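Local coordinates for protein major extracellular endoglucanase (Xanthomonas campestris pv. campestris, PDB 4TUF) that hydrolyses internal beta-1,4-glucosidic linkages in cellulose, lichenin and cereal beta-D-glucans through its secreted family 5 glycoside hydrolase catalytic domain, at residues 27-32 / 59-65; 201-205 / 217-221; 281-285 / 333-339. Residue numbers count along the deposited sequence, not the author numbering.

Contact 1: residues 27-32 / 59-65; sequences FETGNH and LPFCPAT
A buried loop-against-strand contact joins residues 27-32, in the loop between strand 16-23 and helix 42-51, to the C-terminal end of strand 56-61 and the turn beyond it. The backbones are closest at Glu28 and Phe61, CA atoms 3.9 Å apart; the CA atoms of His32 and Thr65 lie 5.4 Å apart. Phe27 O is the polar focus: Thr65 OG1 (chi1 m) donates to it at 2.6 Å, Cys62 N gives it a weak hydrogen bond of 3.4 Å, and Phe61 CA approaches it at 3.6 Å in a CA-H...O contact. A water accepts from Phe27 N at 2.9 Å and donates to Pro60 O at 2.7 Å, bridging the two segments. The Phe27 ring (chi1 m) meets Leu59 at its edge, CD2 to CD2 4.0 Å, and also packs on helix 88-102. Strands 16-23 and 56-61 are parallel neighbours in the TIM barrel, so the contact ties together two loops at its C-terminal end; the side chain of Pro60 is about 6 Å from that of Glu278, the probable nucleophile. Glu28 (chi1 p) sets OE1 3.4 Å from Pro60 CB while bonding to Gly26 N. Thr29 to His32 forms a type I beta turn, His32 N to Thr29 O 3.0 Å, with an ST turn in which Asn31 N donates to Thr29 OG1 at 3.3 Å; that hydroxyl also bonds to Gly26 O. His32, the turn's last residue, has phi/psi 54/45°. Cys62 SG, disulfide-bonded to Cys115, lies at its ring edge, 3.9 Å from His32 CD2.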
ATOM      1  N   PHE A  27      -1.434  -9.141   9.002  1.00 39.53           N
ATOM      2  CA  PHE A  27      -1.335 -10.404   8.270  1.00 35.09           C
ATOM      3  C   PHE A  27       0.064 -10.657   7.708  1.00 40.62           C
ATOM      4  O   PHE A  27       0.340 -11.741   7.191  1.00 48.16           O
ATOM      5  CB  PHE A  27      -2.358 -10.448   7.127  1.00 36.23           C
ATOM      6  CG  PHE A  27      -3.769 -10.730   7.572  1.00 42.61           C
ATOM      7  CD1 PHE A  27      -4.133 -11.993   8.010  1.00 45.42           C
ATOM      8  CD2 PHE A  27      -4.735  -9.736   7.538  1.00 42.07           C
ATOM      9  CE1 PHE A  27      -5.426 -12.257   8.418  1.00 42.99           C
ATOM     10  CE2 PHE A  27      -6.030  -9.993   7.944  1.00 40.72           C
ATOM     11  CZ  PHE A  27      -6.377 -11.254   8.386  1.00 42.46           C
ATOM     12  N   GLU A  28       0.946  -9.666   7.798  1.00 36.13           N
ATOM     13  CA  GLU A  28       2.302  -9.825   7.286  1.00 37.14           C
ATOM     14  C   GLU A  28       3.297  -9.953   8.430  1.00 35.72           C
ATOM     15  O   GLU A  28       4.507  -9.860   8.226  1.00 40.77           O
ATOM     16  CB  GLU A  28       2.677  -8.650   6.370  1.00 41.22           C
ATOM     17  CG  GLU A  28       3.199  -7.395   7.072  1.00 49.27           C
ATOM     18  CD  GLU A  28       2.184  -6.743   8.002  1.00 52.92           C
ATOM     19  OE1 GLU A  28       0.979  -7.084   7.935  1.00 49.03           O
ATOM     20  OE2 GLU A  28       2.604  -5.877   8.803  1.00 53.07           O
ATOM     21  N   THR A  29       2.783 -10.181   9.635  1.00 33.43           N
ATOM     22  CA  THR A  29       3.632 -10.258  10.818  1.00 34.97           C
ATOM     23  C   THR A  29       3.618 -11.637  11.463  1.00 39.27           C
ATOM     24  O   THR A  29       2.927 -12.547  11.003  1.00 35.59           O
ATOM     25  CB  THR A  29       3.206  -9.236  11.877  1.00 37.61           C
ATOM     26  OG1 THR A  29       2.026  -9.707  12.541  1.00 37.87           O
ATOM     27  CG2 THR A  29       2.935  -7.882  11.232  1.00 33.40           C
ATOM     28  N   GLY A  30       4.376 -11.770  12.547  1.00 43.34           N
ATOM     29  CA  GLY A  30       4.488 -13.028  13.256  1.00 36.34           C
ATOM     30  C   GLY A  30       3.171 -13.540  13.796  1.00 43.39           C
ATOM     31  O   GLY A  30       3.035 -14.732  14.054  1.00 49.10           O
ATOM     32  N   ASN A  31       2.203 -12.640  13.962  1.00 42.67           N
ATOM     33  CA  ASN A  31       0.875 -12.997  14.459  1.00 38.81           C
ATOM     34  C   ASN A  31      -0.030 -13.597  13.388  1.00 41.09           C
ATOM     35  O   ASN A  31      -0.960 -14.338  13.705  1.00 48.15           O
ATOM     36  CB  ASN A  31       0.190 -11.773  15.064  1.00 43.64           C
ATOM     37  CG  ASN A  31       0.888 -11.270  16.310  1.00 46.82           C
ATOM     38  OD1 ASN A  31       1.653 -11.997  16.947  1.00 46.72           O
ATOM     39  ND2 ASN A  31       0.619 -10.019  16.673  1.00 44.52           N
ATOM     40  N   HIS A  32       0.243 -13.261  12.129  1.00 40.65           N
ATOM     41  CA  HIS A  32      -0.527 -13.747  10.985  1.00 41.55           C
ATOM     42  C   HIS A  32      -2.028 -13.473  11.119  1.00 47.44           C
ATOM     43  O   HIS A  32      -2.854 -14.342  10.849  1.00 55.35           O
ATOM     44  CB  HIS A  32      -0.289 -15.245  10.784  1.00 42.83           C
ATOM     45  CG  HIS A  32       1.159 -15.628  10.768  1.00 48.12           C
ATOM     46  ND1 HIS A  32       1.764 -16.295  11.812  1.00 50.69           N
ATOM     47  CD2 HIS A  32       2.124 -15.429   9.839  1.00 39.22           C
ATOM     48  CE1 HIS A  32       3.038 -16.497  11.524  1.00 44.39           C
ATOM     49  NE2 HIS A  32       3.282 -15.977  10.334  1.00 34.50           N
ATOM     50  N   LEU A  59      -4.269  -4.431   2.270  1.00 39.75           N
ATOM     51  CA  LEU A  59      -3.976  -5.537   3.187  1.00 38.43           C
ATOM     52  C   LEU A  59      -2.601  -6.167   2.984  1.00 37.77           C
ATOM     53  O   LEU A  59      -2.424  -7.003   2.097  1.00 37.71           O
ATOM     54  CB  LEU A  59      -5.031  -6.637   3.046  1.00 38.92           C
ATOM     55  CG  LEU A  59      -6.228  -6.637   3.989  1.00 42.36           C
ATOM     56  CD1 LEU A  59      -6.991  -7.937   3.830  1.00 38.84           C
ATOM     57  CD2 LEU A  59      -5.777  -6.449   5.425  1.00 50.18           C
ATOM     58  N   PRO A  60      -1.620  -5.773   3.805  1.00 36.30           N
ATOM     59  CA  PRO A  60      -0.348  -6.501   3.780  1.00 39.04           C
ATOM     60  C   PRO A  60      -0.517  -7.968   4.184  1.00 40.84           C
ATOM     61  O   PRO A  60      -1.321  -8.279   5.055  1.00 43.12           O
ATOM     62  CB  PRO A  60       0.509  -5.745   4.804  1.00 44.15           C
ATOM     63  CG  PRO A  60      -0.076  -4.360   4.843  1.00 37.87           C
ATOM     64  CD  PRO A  60      -1.555  -4.552   4.628  1.00 33.92           C
ATOM     65  N   PHE A  61       0.224  -8.858   3.537  1.00 40.56           N
ATOM     66  CA  PHE A  61       0.267 -10.262   3.936  1.00 31.89           C
ATOM     67  C   PHE A  61       1.683 -10.803   3.727  1.00 34.55           C
ATOM     68  O   PHE A  61       2.531 -10.131   3.150  1.00 38.68           O
ATOM     69  CB  PHE A  61      -0.744 -11.092   3.145  1.00 28.92           C
ATOM     70  CG  PHE A  61      -0.410 -11.222   1.682  1.00 34.96           C
ATOM     71  CD1 PHE A  61       0.387 -12.265   1.224  1.00 33.77           C
ATOM     72  CD2 PHE A  61      -0.887 -10.297   0.765  1.00 27.78           C
ATOM     73  CE1 PHE A  61       0.706 -12.380  -0.122  1.00 26.74           C
ATOM     74  CE2 PHE A  61      -0.572 -10.405  -0.577  1.00 28.70           C
ATOM     75  CZ  PHE A  61       0.226 -11.450  -1.022  1.00 27.20           C
ATOM     76  N   CYS A  62       1.932 -12.019   4.193  1.00 38.55           N
ATOM     77  CA  CYS A  62       3.219 -12.672   4.006  1.00 33.23           C
ATOM     78  C   CYS A  62       2.947 -14.105   3.577  1.00 39.42           C
ATOM     79  O   CYS A  62       1.835 -14.595   3.770  1.00 49.52           O
ATOM     80  CB  CYS A  62       4.047 -12.620   5.291  1.00 35.61           C
ATOM     81  SG  CYS A  62       3.346 -13.545   6.689  1.00 46.70           S
ATOM     82  N   PRO A  63       3.940 -14.775   2.970  1.00 35.69           N
ATOM     83  CA  PRO A  63       3.757 -16.161   2.526  1.00 30.35           C
ATOM     84  C   PRO A  63       3.242 -17.103   3.615  1.00 39.14           C
ATOM     85  O   PRO A  63       2.304 -17.859   3.360  1.00 48.70           O
ATOM     86  CB  PRO A  63       5.164 -16.564   2.093  1.00 34.17           C
ATOM     87  CG  PRO A  63       5.763 -15.301   1.598  1.00 27.36           C
ATOM     88  CD  PRO A  63       5.229 -14.225   2.509  1.00 39.52           C
ATOM     89  N   ALA A  64       3.840 -17.053   4.801  1.00 35.87           N
ATOM     90  CA  ALA A  64       3.445 -17.933   5.899  1.00 40.73           C
ATOM     91  C   ALA A  64       1.944 -17.871   6.187  1.00 47.25           C
ATOM     92  O   ALA A  64       1.320 -18.890   6.484  1.00 51.66           O
ATOM     93  CB  ALA A  64       4.229 -17.594   7.153  1.00 33.11           C
ATOM     94  N   THR A  65       1.369 -16.676   6.090  1.00 38.92           N
ATOM     95  CA  THR A  65      -0.060 -16.485   6.332  1.00 40.70           C
ATOM     96  C   THR A  65      -0.916 -17.286   5.345  1.00 46.87           C
ATOM     97  O   THR A  65      -2.013 -17.743   5.683  1.00 43.43           O
ATOM     98  CB  THR A  65      -0.431 -14.990   6.249  1.00 37.44           C
ATOM     99  OG1 THR A  65       0.162 -14.296   7.353  1.00 42.24           O
ATOM    100  CG2 THR A  65      -1.934 -14.790   6.289  1.00 29.62           C
TER
HETATM  101  O   HOH W   1      -2.538  -7.186   7.161  1.00 30.82           O

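Contact 2: residues 201-205 / 217-221; sequences NPVCS and QPLAC
The disulfide Cys204-Cys221 cross-links two non-regular segments of the long loop between barrel strands 192-195 and 231-238, closing a ring of chain at the periphery of this family 5 TIM barrel. Residues 217-221 have helical backbone angles and coil in a turn whose backbone bonds run from Ala220 N to Gln217 O and from Cys221 N to Pro218 O, both 3.1 Å. Gln217 comes first, its CA 5.3 Å from that of Ser205; its CA-to-CB bond points toward 201-205 (chi1 m, chi2 t), and its amide is held by Asn215 OD1 (from NE2) and Thr206 N (to OE1). Pro218 is next, CA to CA 4.9 Å from Cys204. Having no N-H, Pro218 N can only sit against Cys204 O at 3.3 Å, while Pro218 CA makes a CA-H...O contact with Cys204 O at 3.4 Å. Pro218 CG packs 3.5 Å from Asn201 ND2, an amide that donates to Val203 O at 2.6 Å and also to Trp164 O, holding the 201-203 bend. The CA-to-CB bond of Leu219 points away from 201-205; the residue touches Trp164 and a bound dihydrogenphosphate. Ala220 only grazes the bridge, CB 4.2 Å from Cys204 SG. Cys221 completes it with chi1 m against chi1 t at Cys204, whose phi/psi is 51/52°. Between the segments themselves the disulfide is the one strong link, assisted by flanking bonds such as Ser205 OG to Asn207 and Asn215 ND2. The sulfurs, Cys204 SG and Cys221 SG, are 2.0 Å apart with a chi3 of 91°.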
ATOM      1  N   ASN A 201      18.886   4.961  -8.322  1.00 40.26           N
ATOM      2  CA  ASN A 201      19.099   4.169  -9.527  1.00 36.85           C
ATOM      3  C   ASN A 201      20.313   4.653 -10.329  1.00 40.76           C
ATOM      4  O   ASN A 201      20.555   5.853 -10.448  1.00 38.46           O
ATOM      5  CB  ASN A 201      17.842   4.201 -10.394  1.00 38.51           C
ATOM      6  CG  ASN A 201      17.787   3.056 -11.376  1.00 39.42           C
ATOM      7  OD1 ASN A 201      17.813   1.894 -10.979  1.00 40.25           O
ATOM      8  ND2 ASN A 201      17.692   3.375 -12.665  1.00 37.58           N
ATOM      9  N   PRO A 202      21.095   3.715 -10.875  1.00 45.11           N
ATOM     10  CA  PRO A 202      22.282   4.116 -11.646  1.00 41.71           C
ATOM     11  C   PRO A 202      21.982   4.814 -12.980  1.00 43.18           C
ATOM     12  O   PRO A 202      22.902   5.409 -13.540  1.00 48.88           O
ATOM     13  CB  PRO A 202      23.013   2.788 -11.887  1.00 28.38           C
ATOM     14  CG  PRO A 202      22.022   1.724 -11.608  1.00 32.52           C
ATOM     15  CD  PRO A 202      21.053   2.267 -10.613  1.00 35.34           C
ATOM     16  N   VAL A 203      20.749   4.746 -13.482  1.00 37.16           N
ATOM     17  CA  VAL A 203      20.380   5.497 -14.687  1.00 37.57           C
ATOM     18  C   VAL A 203      19.022   6.173 -14.556  1.00 41.35           C
ATOM     19  O   VAL A 203      18.160   5.709 -13.815  1.00 43.01           O
ATOM     20  CB  VAL A 203      20.327   4.609 -15.966  1.00 41.03           C
ATOM     21  CG1 VAL A 203      21.700   4.064 -16.324  1.00 33.14           C
ATOM     22  CG2 VAL A 203      19.303   3.493 -15.816  1.00 35.38           C
ATOM     23  N   CYS A 204      18.849   7.266 -15.297  1.00 46.43           N
ATOM     24  CA  CYS A 204      17.566   7.954 -15.430  1.00 37.66           C
ATOM     25  C   CYS A 204      16.932   8.258 -14.080  1.00 38.38           C
ATOM     26  O   CYS A 204      15.771   7.926 -13.832  1.00 44.92           O
ATOM     27  CB  CYS A 204      16.615   7.120 -16.290  1.00 36.69           C
ATOM     28  SG  CYS A 204      15.067   7.930 -16.759  1.00 56.22           S
ATOM     29  N   SER A 205      17.708   8.884 -13.206  1.00 40.70           N
ATOM     30  CA  SER A 205      17.227   9.249 -11.882  1.00 31.73           C
ATOM     31  C   SER A 205      18.143  10.274 -11.237  1.00 35.04           C
ATOM     32  O   SER A 205      19.359  10.104 -11.242  1.00 33.37           O
ATOM     33  CB  SER A 205      17.124   8.010 -10.989  1.00 32.18           C
ATOM     34  OG  SER A 205      16.884   8.367  -9.639  1.00 31.33           O
ATOM     35  N   GLN A 217      11.282   7.721 -11.178  1.00 38.44           N
ATOM     36  CA  GLN A 217      12.009   8.398 -12.256  1.00 43.86           C
ATOM     37  C   GLN A 217      12.441   7.499 -13.430  1.00 42.59           C
ATOM     38  O   GLN A 217      12.284   7.902 -14.582  1.00 44.26           O
ATOM     39  CB  GLN A 217      13.246   9.109 -11.696  1.00 40.09           C
ATOM     40  CG  GLN A 217      12.970  10.417 -10.982  1.00 34.65           C
ATOM     41  CD  GLN A 217      14.175  10.894 -10.197  1.00 42.67           C
ATOM     42  OE1 GLN A 217      14.915  11.771 -10.642  1.00 46.22           O
ATOM     43  NE2 GLN A 217      14.388  10.304  -9.024  1.00 39.75           N
ATOM     44  N   PRO A 218      12.983   6.291 -13.156  1.00 34.13           N
ATOM     45  CA  PRO A 218      13.459   5.488 -14.293  1.00 34.24           C
ATOM     46  C   PRO A 218      12.360   5.013 -15.255  1.00 41.08           C
ATOM     47  O   PRO A 218      12.678   4.513 -16.335  1.00 51.04           O
ATOM     48  CB  PRO A 218      14.125   4.285 -13.612  1.00 29.14           C
ATOM     49  CG  PRO A 218      14.511   4.773 -12.270  1.00 29.08           C
ATOM     50  CD  PRO A 218      13.388   5.689 -11.871  1.00 32.14           C
ATOM     51  N   LEU A 219      11.097   5.180 -14.880  1.00 39.63           N
ATOM     52  CA  LEU A 219       9.979   4.835 -15.759  1.00 34.90           C
ATOM     53  C   LEU A 219       9.964   5.702 -17.021  1.00 36.00           C
ATOM     54  O   LEU A 219       9.381   5.338 -18.041  1.00 37.06           O
ATOM     55  CB  LEU A 219       8.654   4.975 -15.003  1.00 29.55           C
ATOM     56  CG  LEU A 219       7.353   4.698 -15.751  1.00 37.05           C
ATOM     57  CD1 LEU A 219       7.357   3.285 -16.323  1.00 43.12           C
ATOM     58  CD2 LEU A 219       6.166   4.898 -14.826  1.00 36.40           C
ATOM     59  N   ALA A 220      10.614   6.855 -16.953  1.00 39.16           N
ATOM     60  CA  ALA A 220      10.671   7.749 -18.101  1.00 41.77           C
ATOM     61  C   ALA A 220      11.583   7.193 -19.194  1.00 44.56           C
ATOM     62  O   ALA A 220      11.402   7.491 -20.374  1.00 48.45           O
ATOM     63  CB  ALA A 220      11.137   9.130 -17.668  1.00 42.67           C
ATOM     64  N   CYS A 221      12.563   6.387 -18.795  1.00 47.74           N
ATOM     65  CA  CYS A 221      13.519   5.802 -19.733  1.00 49.11           C
ATOM     66  C   CYS A 221      13.110   4.394 -20.128  1.00 55.15           C
ATOM     67  O   CYS A 221      13.415   3.935 -21.228  1.00 57.51           O
ATOM     68  CB  CYS A 221      14.924   5.766 -19.127  1.00 40.70           C
ATOM     69  SG  CYS A 221      15.575   7.375 -18.646  1.00109.36           S
TER

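Contact 3: residues 281-285 / 333-339; sequences GKYGE and RQDKMTL
Residues 281-285 follow TIM-barrel strand 276-280, which carries the probable nucleophile Glu278, and pack on the start of the C-terminal helix 334-344, CA atoms closest at Tyr283 and Lys336 (7.1 Å). A type I' beta turn runs from Lys282 to Glu285, with Tyr283 (phi/psi 54/47°) and Gly284 (99/-19°) at positive phi. Lys282 O accepts from NH1 of Arg333, the N-cap residue, at 2.6 Å, and weakly from Glu285 N at 3.3 Å, closing the turn. Arg333 NH2 forms a salt bridge with Asp335 OD2 at 2.7 Å, its hydrogen bond weak. Glu285 CG covers one guanidinium face, 3.4 Å from Arg333 NH1. Lys336, extended, brings CE to 3.2 Å from Gly281 O. Tyr283 CE1 (chi1 t) lies 3.9 Å from Leu339 CD2; its OH bonds to Asp295 of helix 288-303. Arg333 and Asp335 thus neutralise each other, Glu285 and Lys336 are paired with Arg326 and Gly323 O, and Arg333 NH1 to Lys282 O joins turn and helix.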
ATOM      1  N   GLY A 281       2.116   9.882   8.973  1.00 50.99           N
ATOM      2  CA  GLY A 281       3.018  10.387   9.991  1.00 56.34           C
ATOM      3  C   GLY A 281       2.260  10.849  11.220  1.00 53.09           C
ATOM      4  O   GLY A 281       1.031  10.827  11.243  1.00 53.47           O
ATOM      5  N   LYS A 282       2.988  11.294  12.236  1.00 46.42           N
ATOM      6  CA  LYS A 282       2.389  11.515  13.540  1.00 56.69           C
ATOM      7  C   LYS A 282       1.471  12.734  13.588  1.00 64.58           C
ATOM      8  O   LYS A 282       0.641  12.843  14.494  1.00 75.99           O
ATOM      9  CB  LYS A 282       3.485  11.616  14.602  1.00 63.34           C
ATOM     10  CG  LYS A 282       4.186  10.285  14.839  1.00 67.60           C
ATOM     11  CD  LYS A 282       5.018  10.274  16.112  1.00 72.74           C
ATOM     12  CE  LYS A 282       5.453   8.858  16.464  1.00 73.37           C
ATOM     13  NZ  LYS A 282       6.425   8.835  17.589  1.00 81.39           N
ATOM     14  N   TYR A 283       1.577  13.619  12.618  1.00 57.16           N
ATOM     15  CA  TYR A 283       0.682  14.759  12.539  1.00 60.81           C
ATOM     16  C   TYR A 283       0.616  15.610  13.790  1.00 67.98           C
ATOM     17  O   TYR A 283      -0.427  15.961  14.274  1.00 71.87           O
ATOM     18  CB  TYR A 283      -0.698  14.337  12.130  1.00 55.12           C
ATOM     19  CG  TYR A 283      -1.439  15.401  11.398  1.00 54.44           C
ATOM     20  CD1 TYR A 283      -0.995  15.871  10.201  1.00 50.20           C
ATOM     21  CD2 TYR A 283      -2.581  15.930  11.908  1.00 58.22           C
ATOM     22  CE1 TYR A 283      -1.682  16.834   9.521  1.00 51.26           C
ATOM     23  CE2 TYR A 283      -3.268  16.898  11.234  1.00 63.49           C
ATOM     24  CZ  TYR A 283      -2.809  17.342  10.044  1.00 60.37           C
ATOM     25  OH  TYR A 283      -3.507  18.290   9.389  1.00 62.22           O
ATOM     26  N   GLY A 284       1.775  15.925  14.311  1.00 74.37           N
ATOM     27  CA  GLY A 284       1.922  16.870  15.387  1.00 86.75           C
ATOM     28  C   GLY A 284       2.052  16.221  16.731  1.00 94.62           C
ATOM     29  O   GLY A 284       2.570  16.818  17.655  1.00 98.68           O
ATOM     30  N   GLU A 285       1.640  14.974  16.820  1.00 95.63           N
ATOM     31  CA  GLU A 285       1.929  14.172  17.974  1.00 97.14           C
ATOM     32  C   GLU A 285       3.395  13.854  17.970  1.00 97.16           C
ATOM     33  O   GLU A 285       3.954  13.501  18.987  1.00 94.87           O
ATOM     34  CB  GLU A 285       1.093  12.910  17.995  1.00 98.92           C
ATOM     35  CG  GLU A 285      -0.297  13.147  18.530  1.00108.90           C
ATOM     36  CD  GLU A 285      -0.710  12.080  19.499  1.00115.67           C
ATOM     37  OE1 GLU A 285      -0.206  10.956  19.355  1.00117.40           O
ATOM     38  OE2 GLU A 285      -1.525  12.362  20.398  1.00115.62           O
ATOM     39  N   ARG A 333      -8.247   9.670  15.836  1.00 42.23           N
ATOM     40  CA  ARG A 333      -7.521  10.913  15.602  1.00 46.61           C
ATOM     41  C   ARG A 333      -8.269  11.804  14.614  1.00 42.87           C
ATOM     42  O   ARG A 333      -8.110  11.670  13.404  1.00 44.94           O
ATOM     43  CB  ARG A 333      -6.112  10.615  15.080  1.00 50.93           C
ATOM     44  CG  ARG A 333      -5.191   9.931  16.082  1.00 52.86           C
ATOM     45  CD  ARG A 333      -3.809  10.570  16.052  1.00 64.67           C
ATOM     46  NE  ARG A 333      -3.900  12.029  16.147  1.00 76.01           N
ATOM     47  CZ  ARG A 333      -2.889  12.863  15.920  1.00 81.16           C
ATOM     48  NH1 ARG A 333      -1.697  12.390  15.582  1.00 83.39           N
ATOM     49  NH2 ARG A 333      -3.071  14.172  16.028  1.00 82.70           N
ATOM     50  N   GLN A 334      -9.070  12.723  15.138  1.00 48.45           N
ATOM     51  CA  GLN A 334      -9.976  13.522  14.320  1.00 51.18           C
ATOM     52  C   GLN A 334      -9.274  14.454  13.327  1.00 54.45           C
ATOM     53  O   GLN A 334      -9.801  14.723  12.246  1.00 57.64           O
ATOM     54  CB  GLN A 334     -10.892  14.342  15.226  1.00 53.32           C
ATOM     55  CG  GLN A 334     -11.667  13.507  16.231  1.00 58.63           C
ATOM     56  CD  GLN A 334     -12.750  12.672  15.582  1.00 65.22           C
ATOM     57  OE1 GLN A 334     -13.315  13.055  14.559  1.00 69.92           O
ATOM     58  NE2 GLN A 334     -13.045  11.522  16.174  1.00 68.98           N
ATOM     59  N   ASP A 335      -8.098  14.958  13.689  1.00 55.36           N
ATOM     60  CA  ASP A 335      -7.385  15.871  12.802  1.00 57.14           C
ATOM     61  C   ASP A 335      -6.853  15.120  11.584  1.00 56.21           C
ATOM     62  O   ASP A 335      -6.856  15.642  10.468  1.00 56.29           O
ATOM     63  CB  ASP A 335      -6.247  16.591  13.538  1.00 59.97           C
ATOM     64  CG  ASP A 335      -5.441  15.667  14.434  1.00 68.38           C
ATOM     65  OD1 ASP A 335      -5.582  14.428  14.321  1.00 67.07           O
ATOM     66  OD2 ASP A 335      -4.655  16.189  15.256  1.00 76.86           O
ATOM     67  N   LYS A 336      -6.407  13.890  11.805  1.00 51.04           N
ATOM     68  CA  LYS A 336      -5.988  13.034  10.712  1.00 47.35           C
ATOM     69  C   LYS A 336      -7.157  12.753   9.773  1.00 47.40           C
ATOM     70  O   LYS A 336      -6.988  12.739   8.552  1.00 47.04           O
ATOM     71  CB  LYS A 336      -5.404  11.725  11.243  1.00 45.79           C
ATOM     72  CG  LYS A 336      -3.945  11.823  11.663  1.00 46.19           C
ATOM     73  CD  LYS A 336      -3.384  10.458  11.996  1.00 45.72           C
ATOM     74  CE  LYS A 336      -1.937  10.544  12.437  1.00 52.40           C
ATOM     75  NZ  LYS A 336      -1.395   9.200  12.785  1.00 55.92           N
ATOM     76  N   MET A 337      -8.343  12.540  10.340  1.00 44.25           N
ATOM     77  CA  MET A 337      -9.524  12.293   9.520  1.00 45.06           C
ATOM     78  C   MET A 337      -9.955  13.537   8.744  1.00 53.73           C
ATOM     79  O   MET A 337     -10.419  13.436   7.609  1.00 58.04           O
ATOM     80  CB  MET A 337     -10.686  11.778  10.375  1.00 38.36           C
ATOM     81  CG  MET A 337     -10.552  10.315  10.775  1.00 37.29           C
ATOM     82  SD  MET A 337      -9.974   9.246   9.426  1.00 55.00           S
ATOM     83  CE  MET A 337     -11.331   9.370   8.265  1.00 36.15           C
ATOM     84  N   THR A 338      -9.792  14.711   9.345  1.00 59.38           N
ATOM     85  CA  THR A 338     -10.166  15.951   8.677  1.00 58.57           C
ATOM     86  C   THR A 338      -9.217  16.222   7.510  1.00 57.26           C
ATOM     87  O   THR A 338      -9.621  16.762   6.481  1.00 63.65           O
ATOM     88  CB  THR A 338     -10.168  17.135   9.661  1.00 60.30           C
ATOM     89  OG1 THR A 338     -11.128  16.881  10.694  1.00 66.47           O
ATOM     90  CG2 THR A 338     -10.533  18.431   8.956  1.00 45.44           C
ATOM     91  N   LEU A 339      -7.962  15.821   7.669  1.00 52.73           N
ATOM     92  CA  LEU A 339      -6.971  15.939   6.601  1.00 54.22           C
ATOM     93  C   LEU A 339      -7.305  15.033   5.415  1.00 54.61           C
ATOM     94  O   LEU A 339      -7.205  15.442   4.259  1.00 49.46           O
ATOM     95  CB  LEU A 339      -5.577  15.599   7.126  1.00 52.71           C
ATOM     96  CG  LEU A 339      -4.435  15.647   6.111  1.00 49.93           C
ATOM     97  CD1 LEU A 339      -4.034  17.085   5.822  1.00 50.35           C
ATOM     98  CD2 LEU A 339      -3.251  14.841   6.609  1.00 47.39           C
TER

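How the contacts relate
The three contacts follow one another along the chain without interleaving and occupy separate sectors of one TIM barrel. The centres of contact 1 and contact 2 lie about 32 Å apart, those of contact 1 and contact 3 about 27 Å, and those of contact 2 and contact 3 about 34 Å; none touches another, the nearest atoms of contact 1 and contact 3 being about 15 Å apart. All involve chain at or after the ends of barrel strands: 16-23 and 56-61 in contact 1, 192-195 in contact 2 and 276-280 in contact 3. The shared sheet links them, while contact 3 alone brings in the C-terminal helix. Contact 2 is peripheral; each contact fastens a different loop of the barrel.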